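Local atomic coordinates of serine protease (Nocardiopsis alba, PDB entry 2OUA), a protein that probably cleaves internal peptide bonds of proteins as a serine endopeptidase of the trypsin-like S1 family, here as its C-terminal protease domain. Residues T41-G46 with G50-S55; N60-V65 with N176-S181; S92-G97 with F147-Q152. All coordinates share one frame; numbering follows the deposited sequence.

Contact 1: T41-G46 with G50-S55; sequences TQVSIG and GVFERS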
# COMPACT_ATOMS: atom_id res chain seq x y z
N THR A 41 9.47 2.50 -13.94
CA THR A 41 9.08 1.11 -14.07
C THR A 41 7.64 0.95 -14.51
O THR A 41 6.74 1.60 -13.98
CB THR A 41 9.31 0.35 -12.75
OG1 THR A 41 10.71 0.28 -12.49
CG2 THR A 41 8.75 -1.06 -12.83
N GLN A 42 7.45 0.08 -15.50
CA GLN A 42 6.13 -0.19 -16.07
C GLN A 42 5.33 -1.17 -15.24
O GLN A 42 5.86 -2.15 -14.71
CB GLN A 42 6.29 -0.74 -17.49
CG GLN A 42 6.90 0.24 -18.48
CD GLN A 42 6.01 1.44 -18.74
OE1 GLN A 42 4.84 1.28 -19.10
NE2 GLN A 42 6.55 2.63 -18.56
N VAL A 43 4.03 -0.92 -15.15
CA VAL A 43 3.11 -1.74 -14.38
C VAL A 43 1.95 -2.27 -15.21
O VAL A 43 1.47 -1.59 -16.12
CB VAL A 43 2.52 -0.93 -13.20
CG1 VAL A 43 1.35 -1.68 -12.58
CG2 VAL A 43 3.60 -0.67 -12.16
N SER A 44 1.51 -3.48 -14.88
CA SER A 44 0.37 -4.11 -15.54
C SER A 44 -0.58 -4.62 -14.47
O SER A 44 -0.17 -5.28 -13.52
CB SER A 44 0.81 -5.29 -16.41
OG SER A 44 1.37 -4.84 -17.63
N ILE A 45 -1.86 -4.28 -14.62
CA ILE A 45 -2.89 -4.74 -13.71
C ILE A 45 -4.15 -4.95 -14.55
O ILE A 45 -4.78 -3.99 -14.99
CB ILE A 45 -3.16 -3.73 -12.56
CG1 ILE A 45 -4.38 -4.18 -11.75
CG2 ILE A 45 -3.34 -2.33 -13.12
CD1 ILE A 45 -4.57 -3.41 -10.46
N GLY A 46 -4.49 -6.21 -14.79
CA GLY A 46 -5.64 -6.50 -15.62
C GLY A 46 -5.31 -5.93 -16.99
O GLY A 46 -4.19 -6.10 -17.48
N GLY A 50 0.43 1.12 -16.31
CA GLY A 50 0.86 2.31 -15.60
C GLY A 50 2.36 2.39 -15.49
O GLY A 50 3.08 1.51 -15.98
N VAL A 51 2.85 3.44 -14.83
CA VAL A 51 4.28 3.64 -14.66
C VAL A 51 4.56 4.29 -13.32
O VAL A 51 3.78 5.14 -12.86
CB VAL A 51 4.84 4.53 -15.78
CG1 VAL A 51 4.11 5.87 -15.79
CG2 VAL A 51 6.33 4.75 -15.59
N PHE A 52 5.65 3.90 -12.67
CA PHE A 52 6.02 4.49 -11.40
C PHE A 52 6.44 5.93 -11.68
O PHE A 52 7.50 6.18 -12.27
CB PHE A 52 7.18 3.73 -10.75
CG PHE A 52 6.75 2.51 -9.97
CD1 PHE A 52 6.36 1.35 -10.63
CD2 PHE A 52 6.73 2.54 -8.58
CE1 PHE A 52 5.93 0.23 -9.91
CE2 PHE A 52 6.31 1.42 -7.85
CZ PHE A 52 5.91 0.26 -8.51
N GLU A 53 5.60 6.88 -11.27
CA GLU A 53 5.87 8.30 -11.48
C GLU A 53 6.76 8.83 -10.36
O GLU A 53 7.65 9.64 -10.60
CB GLU A 53 4.55 9.09 -11.49
CG GLU A 53 4.75 10.60 -11.59
CD GLU A 53 3.45 11.38 -11.63
OE1 GLU A 53 3.50 12.63 -11.64
OE2 GLU A 53 2.37 10.75 -11.66
N ARG A 54 6.52 8.34 -9.15
CA ARG A 54 7.29 8.73 -7.99
C ARG A 54 7.69 7.46 -7.25
O ARG A 54 6.92 6.50 -7.21
CB ARG A 54 6.45 9.60 -7.05
CG ARG A 54 5.95 10.91 -7.65
CD ARG A 54 6.94 12.03 -7.43
NE ARG A 54 6.32 13.33 -7.67
CZ ARG A 54 6.79 14.48 -7.19
NH1 ARG A 54 7.89 14.49 -6.44
NH2 ARG A 54 6.16 15.62 -7.45
N SER A 55 8.89 7.44 -6.69
CA SER A 55 9.34 6.28 -5.94
C SER A 55 10.55 6.61 -5.10
O SER A 55 11.52 7.19 -5.59
CB SER A 55 9.69 5.12 -6.87
OG SER A 55 10.06 3.96 -6.11
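Residues 41-46 and 50-55 form the two arms of a beta hairpin in the N-terminal sheet of this trypsin-like fold, strand 42-45 running antiparallel to strand 48-56. The short strand axes come within 4.4 Å of each other, and their directions differ by 137°, well short of strictly antiparallel. Val43 and Gly50 make a hydrogen-bonded pair: Val43 N donates to Gly50 O at 2.7 Å, and Gly50 N returns a bond to Val43 O at 2.9 Å. Gln42 and Val51 follow as a non-hydrogen-bonded pair, and beyond them Phe52 N reaches Thr41 O at 2.9 Å, lying in the plane of that carbonyl. Past Phe52 the chain turns a corner, where a classic beta bulge sets Glu53 and Arg54 opposite Phe64.

The side chains divide between two faces of the hairpin. On one, the chain of Gln42, bent at its second torsion (chi2 -66°), swings its amide back over the neighbouring strand, so that NE2 lies 3.7 Å from Val51 CG2. On the other face, Val43 and Phe52 cross at about a right angle. CG1 of Val43 stands anti to the backbone N (chi1 167°), which puts CG2 beside that nitrogen, the branch that meets the aromatic ring. Tyr9, from strand 8-10, touches both side chains, and Ala63 and Val65 pack on the phenylalanine from the adjoining strand. Thr41 lies alongside Phe52, its CB 3.8 Å from CD1, while its hydroxyl bonds to Ser38 O. The ring also presents its edge to a backbone oxygen: Thr41 O lies near the ring plane, 3.4 Å from Phe52 CD1.

Contact 2: N60-V65 with N176-S181; sequences NDAAFV and NPMLNS
Ala62 and Met178 carry the apolar part of this contact, where the C-terminal helix 176-181 of the trypsin-like fold rests one side chain against strand 62-69. The methyl CB of Ala62 points at the helix and meets the thioether; its 3.2 Å separation from Met178 SD is shorter than a relaxed carbon-sulfur contact and so doubtful in detail. Met178 holds CG beside its backbone N (chi1 -65°) and runs extended through chi2 at -171°, which carries the sulfur across to the strand before the chain bends at chi3. Val31 and Gln173 also touch this methionine, and Trp182 lies against Ala62.

Polar approach is slight: Ala63 N comes within 3.8 Å of Met178 SD, while the strand's backbone is engaged with its neighbours, Ala62 with Val56 and Ala63 with Thr32.

Just before the strand lies Asp61, the predicted acid of the charge-relay triad. Its CB points away from the helix, and OD2 is hydrogen-bonded to His35 ND1 and Ser158 OG.

The contact is one of dispersion between a methyl and a polarisable sulfur, with no directional bond between the two segments, and it sets the helix against the strand that follows Asp61.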
# COMPACT_ATOMS: atom_id res chain seq x y z
N ASN A 60 12.64 5.90 2.66
CA ASN A 60 11.20 5.83 2.81
C ASN A 60 10.89 4.57 2.02
O ASN A 60 11.81 3.87 1.59
CB ASN A 60 10.51 7.04 2.15
CG ASN A 60 10.91 8.37 2.77
OD1 ASN A 60 10.73 8.59 3.97
ND2 ASN A 60 11.47 9.25 1.96
N ASP A 61 9.62 4.25 1.85
CA ASP A 61 9.24 3.10 1.03
C ASP A 61 7.89 3.48 0.48
O ASP A 61 6.86 2.93 0.85
CB ASP A 61 9.14 1.81 1.86
CG ASP A 61 9.01 0.58 0.98
OD1 ASP A 61 8.96 0.74 -0.26
OD2 ASP A 61 8.95 -0.56 1.51
N ALA A 62 7.92 4.47 -0.41
CA ALA A 62 6.70 5.02 -0.99
C ALA A 62 6.77 5.19 -2.49
O ALA A 62 7.84 5.39 -3.07
CB ALA A 62 6.41 6.36 -0.33
N ALA A 63 5.61 5.13 -3.14
CA ALA A 63 5.58 5.28 -4.58
C ALA A 63 4.18 5.60 -5.08
O ALA A 63 3.18 5.32 -4.40
CB ALA A 63 6.09 4.01 -5.25
N PHE A 64 4.12 6.21 -6.25
CA PHE A 64 2.84 6.52 -6.89
C PHE A 64 2.95 6.04 -8.32
O PHE A 64 3.87 6.43 -9.05
CB PHE A 64 2.55 8.03 -6.90
CG PHE A 64 1.29 8.38 -7.65
CD1 PHE A 64 0.04 8.01 -7.15
CD2 PHE A 64 1.35 9.05 -8.87
CE1 PHE A 64 -1.13 8.28 -7.87
CE2 PHE A 64 0.18 9.33 -9.60
CZ PHE A 64 -1.06 8.95 -9.09
N VAL A 65 2.02 5.17 -8.70
CA VAL A 65 1.98 4.64 -10.05
C VAL A 65 0.89 5.40 -10.79
O VAL A 65 -0.25 5.45 -10.34
CB VAL A 65 1.63 3.14 -10.05
CG1 VAL A 65 1.39 2.66 -11.48
CG2 VAL A 65 2.77 2.35 -9.42
N ASN A 176 -0.39 9.50 4.47
CA ASN A 176 -0.46 10.96 4.43
C ASN A 176 0.81 11.65 3.95
O ASN A 176 0.74 12.63 3.21
CB ASN A 176 -0.90 11.52 5.78
CG ASN A 176 -2.39 11.32 6.01
OD1 ASN A 176 -3.15 11.18 5.06
ND2 ASN A 176 -2.81 11.33 7.27
N PRO A 177 1.99 11.16 4.36
CA PRO A 177 3.22 11.81 3.89
C PRO A 177 3.32 11.78 2.36
O PRO A 177 3.90 12.69 1.76
CB PRO A 177 4.32 11.01 4.57
CG PRO A 177 3.68 10.63 5.88
CD PRO A 177 2.29 10.20 5.44
N MET A 178 2.78 10.74 1.74
CA MET A 178 2.82 10.63 0.28
C MET A 178 1.81 11.59 -0.34
O MET A 178 2.13 12.29 -1.30
CB MET A 178 2.49 9.19 -0.17
CG MET A 178 3.50 8.14 0.27
SD MET A 178 3.21 6.52 -0.51
CE MET A 178 1.97 5.83 0.58
N LEU A 179 0.60 11.61 0.19
CA LEU A 179 -0.45 12.49 -0.32
C LEU A 179 0.00 13.94 -0.23
O LEU A 179 -0.19 14.72 -1.16
CB LEU A 179 -1.74 12.30 0.48
CG LEU A 179 -2.30 10.88 0.53
CD1 LEU A 179 -3.52 10.83 1.44
CD2 LEU A 179 -2.65 10.43 -0.87
N ASN A 180 0.61 14.29 0.89
CA ASN A 180 1.07 15.66 1.10
C ASN A 180 2.28 16.03 0.24
O ASN A 180 2.22 16.99 -0.53
CB ASN A 180 1.40 15.89 2.58
CG ASN A 180 0.18 15.74 3.48
OD1 ASN A 180 -0.91 16.19 3.14
ND2 ASN A 180 0.37 15.11 4.64
N SER A 181 3.36 15.27 0.37
CA SER A 181 4.58 15.54 -0.38
C SER A 181 4.41 15.54 -1.89
O SER A 181 4.96 16.40 -2.58
CB SER A 181 5.67 14.53 -0.00
OG SER A 181 6.06 14.69 1.35

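Contact 3: S92-G97 with F147-Q152; sequences STAPIG and FISGTQ. With SO4 (sulfate ion), chain D.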
# COMPACT_ATOMS: atom_id res chain seq x y z
N SER A 92 -7.73 9.79 7.93
CA SER A 92 -7.48 10.29 9.27
C SER A 92 -6.64 9.23 9.98
O SER A 92 -6.98 8.04 9.95
CB SER A 92 -8.79 10.50 10.03
OG SER A 92 -9.55 11.54 9.45
N THR A 93 -5.56 9.67 10.61
CA THR A 93 -4.66 8.76 11.31
C THR A 93 -5.30 8.07 12.50
O THR A 93 -5.91 8.72 13.35
CB THR A 93 -3.40 9.52 11.79
OG1 THR A 93 -2.78 10.17 10.67
CG2 THR A 93 -2.41 8.56 12.42
N ALA A 94 -5.15 6.76 12.56
CA ALA A 94 -5.70 5.97 13.66
C ALA A 94 -4.70 6.00 14.82
O ALA A 94 -3.49 6.01 14.62
CB ALA A 94 -5.94 4.54 13.21
N PRO A 95 -5.21 6.01 16.06
CA PRO A 95 -4.33 6.04 17.23
C PRO A 95 -3.59 4.74 17.48
O PRO A 95 -4.02 3.67 17.03
CB PRO A 95 -5.30 6.35 18.37
CG PRO A 95 -6.53 5.60 17.94
CD PRO A 95 -6.63 5.99 16.47
N ILE A 96 -2.48 4.83 18.19
CA ILE A 96 -1.72 3.64 18.55
C ILE A 96 -2.72 2.80 19.34
O ILE A 96 -3.50 3.35 20.11
CB ILE A 96 -0.53 4.01 19.48
CG1 ILE A 96 0.49 4.85 18.71
CG2 ILE A 96 0.10 2.74 20.04
CD1 ILE A 96 1.11 4.14 17.53
N GLY A 97 -2.70 1.49 19.14
CA GLY A 97 -3.64 0.64 19.85
C GLY A 97 -4.87 0.33 19.02
O GLY A 97 -5.61 -0.61 19.32
N PHE A 147 -3.21 -0.77 4.16
CA PHE A 147 -3.35 -0.90 5.62
C PHE A 147 -4.45 0.12 5.85
O PHE A 147 -4.30 1.31 5.52
CB PHE A 147 -2.11 -0.51 6.43
CG PHE A 147 -1.25 -1.68 6.80
CD1 PHE A 147 -0.23 -2.07 5.94
CD2 PHE A 147 -1.46 -2.41 7.97
CE1 PHE A 147 0.55 -3.17 6.23
CE2 PHE A 147 -0.67 -3.53 8.27
CZ PHE A 147 0.34 -3.90 7.39
N ILE A 148 -5.56 -0.35 6.39
CA ILE A 148 -6.71 0.51 6.60
C ILE A 148 -7.39 0.23 7.95
O ILE A 148 -7.44 -0.91 8.40
CB ILE A 148 -7.73 0.30 5.45
CG1 ILE A 148 -8.93 1.24 5.60
CG2 ILE A 148 -8.17 -1.16 5.40
CD1 ILE A 148 -9.92 1.15 4.46
N SER A 149 -7.87 1.29 8.60
CA SER A 149 -8.57 1.15 9.87
C SER A 149 -9.99 1.67 9.65
O SER A 149 -10.19 2.86 9.46
CB SER A 149 -7.89 1.98 10.97
OG SER A 149 -6.56 1.53 11.19
N GLY A 150 -10.96 0.76 9.67
CA GLY A 150 -12.33 1.17 9.43
C GLY A 150 -12.44 1.64 8.00
O GLY A 150 -12.24 0.86 7.07
N THR A 151 -12.73 2.93 7.81
CA THR A 151 -12.83 3.50 6.47
C THR A 151 -11.72 4.52 6.24
O THR A 151 -11.75 5.27 5.27
CB THR A 151 -14.19 4.20 6.26
OG1 THR A 151 -14.34 5.26 7.22
CG2 THR A 151 -15.34 3.21 6.41
N GLN A 152 -10.73 4.53 7.13
CA GLN A 152 -9.62 5.48 7.02
C GLN A 152 -8.31 4.83 6.56
O GLN A 152 -7.77 3.96 7.24
CB GLN A 152 -9.38 6.18 8.36
CG GLN A 152 -10.59 6.94 8.89
CD GLN A 152 -11.11 7.97 7.91
OE1 GLN A 152 -10.38 8.86 7.47
NE2 GLN A 152 -12.40 7.87 7.56
S SO4 D . -1.60 8.21 19.40
O1 SO4 D . -2.97 8.76 19.31
O2 SO4 D . -1.31 7.41 18.19
O3 SO4 D . -0.64 9.32 19.53
O4 SO4 D . -1.51 7.34 20.59
O HOH W 1 -11.52 11.48 7.29
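The type II' beta turn from Ser149 to Gln152, which joins two strands of the C-terminal six-stranded barrel, is met here by the irregular loop 92-97 that leads into strand 99-104. Ser92 and Gln152 form the polar end of the contact. Ser92 N donates to Gln152 OE1 at 2.8 Å, with an N-H...O angle of 165°, in the carbonyl plane and on a lone pair of the amide oxygen. The glutamine folds to make this bond: CG sits beside its backbone N (chi1 -58°), and a bend at chi2 (-56°) turns OE1 toward Ser92 N. Its CB and CG lie along the serine backbone, CB 3.4 Å from Ser92 O. A water donates a second hydrogen bond to Gln152 OE1 at 2.9 Å and also pairs with Ser92 OG, bridging the two residues.

Farther along the loop the contact is van der Waals packing. Ala94 turns its methyl toward Ser149, where CB lies 3.7 Å from Ser149 OG; that hydroxyl is hydrogen-bonded to Gln99 O, and Ile114 packs against both side chains.

At the outer end Ile96 N donates to O2 of a sulfate ion, probably from the crystallisation liquor, at 2.8 Å. The loop lacks regular strand pairing with the turn; instead Ser92 N, Ser92 O and Ala94 N are met by side-chain amides of Gln152 and Gln154. Two donors on OE1 probably restrain the turning of the Gln152 amide, which ties the loop to the barrel through directional bonds as well as packing.

Contacts 1 and 2 are adjacent in the N-terminal half, with centres 14 Å apart: strands 48-56 and 62-69 are neighbours in one sheet, and Phe52 CE2 packs 3.7 Å from Ala63 CB. Contact 3 lies in the C-terminal half, its centre 27 Å from that of contact 1, across the middle of the chain. Contact 2 stands between, about 17 Å from contact 3 by centres, touching it where Asn176 meets Thr93. Contact 2 also holds Asp61 of the predicted triad. Phe52 of contact 1 lies about 8 Å from Asp61 and from His35, side chain to side chain, and about 13 Å from the bound sulfonyl inhibitor, whereas contact 3 is remote.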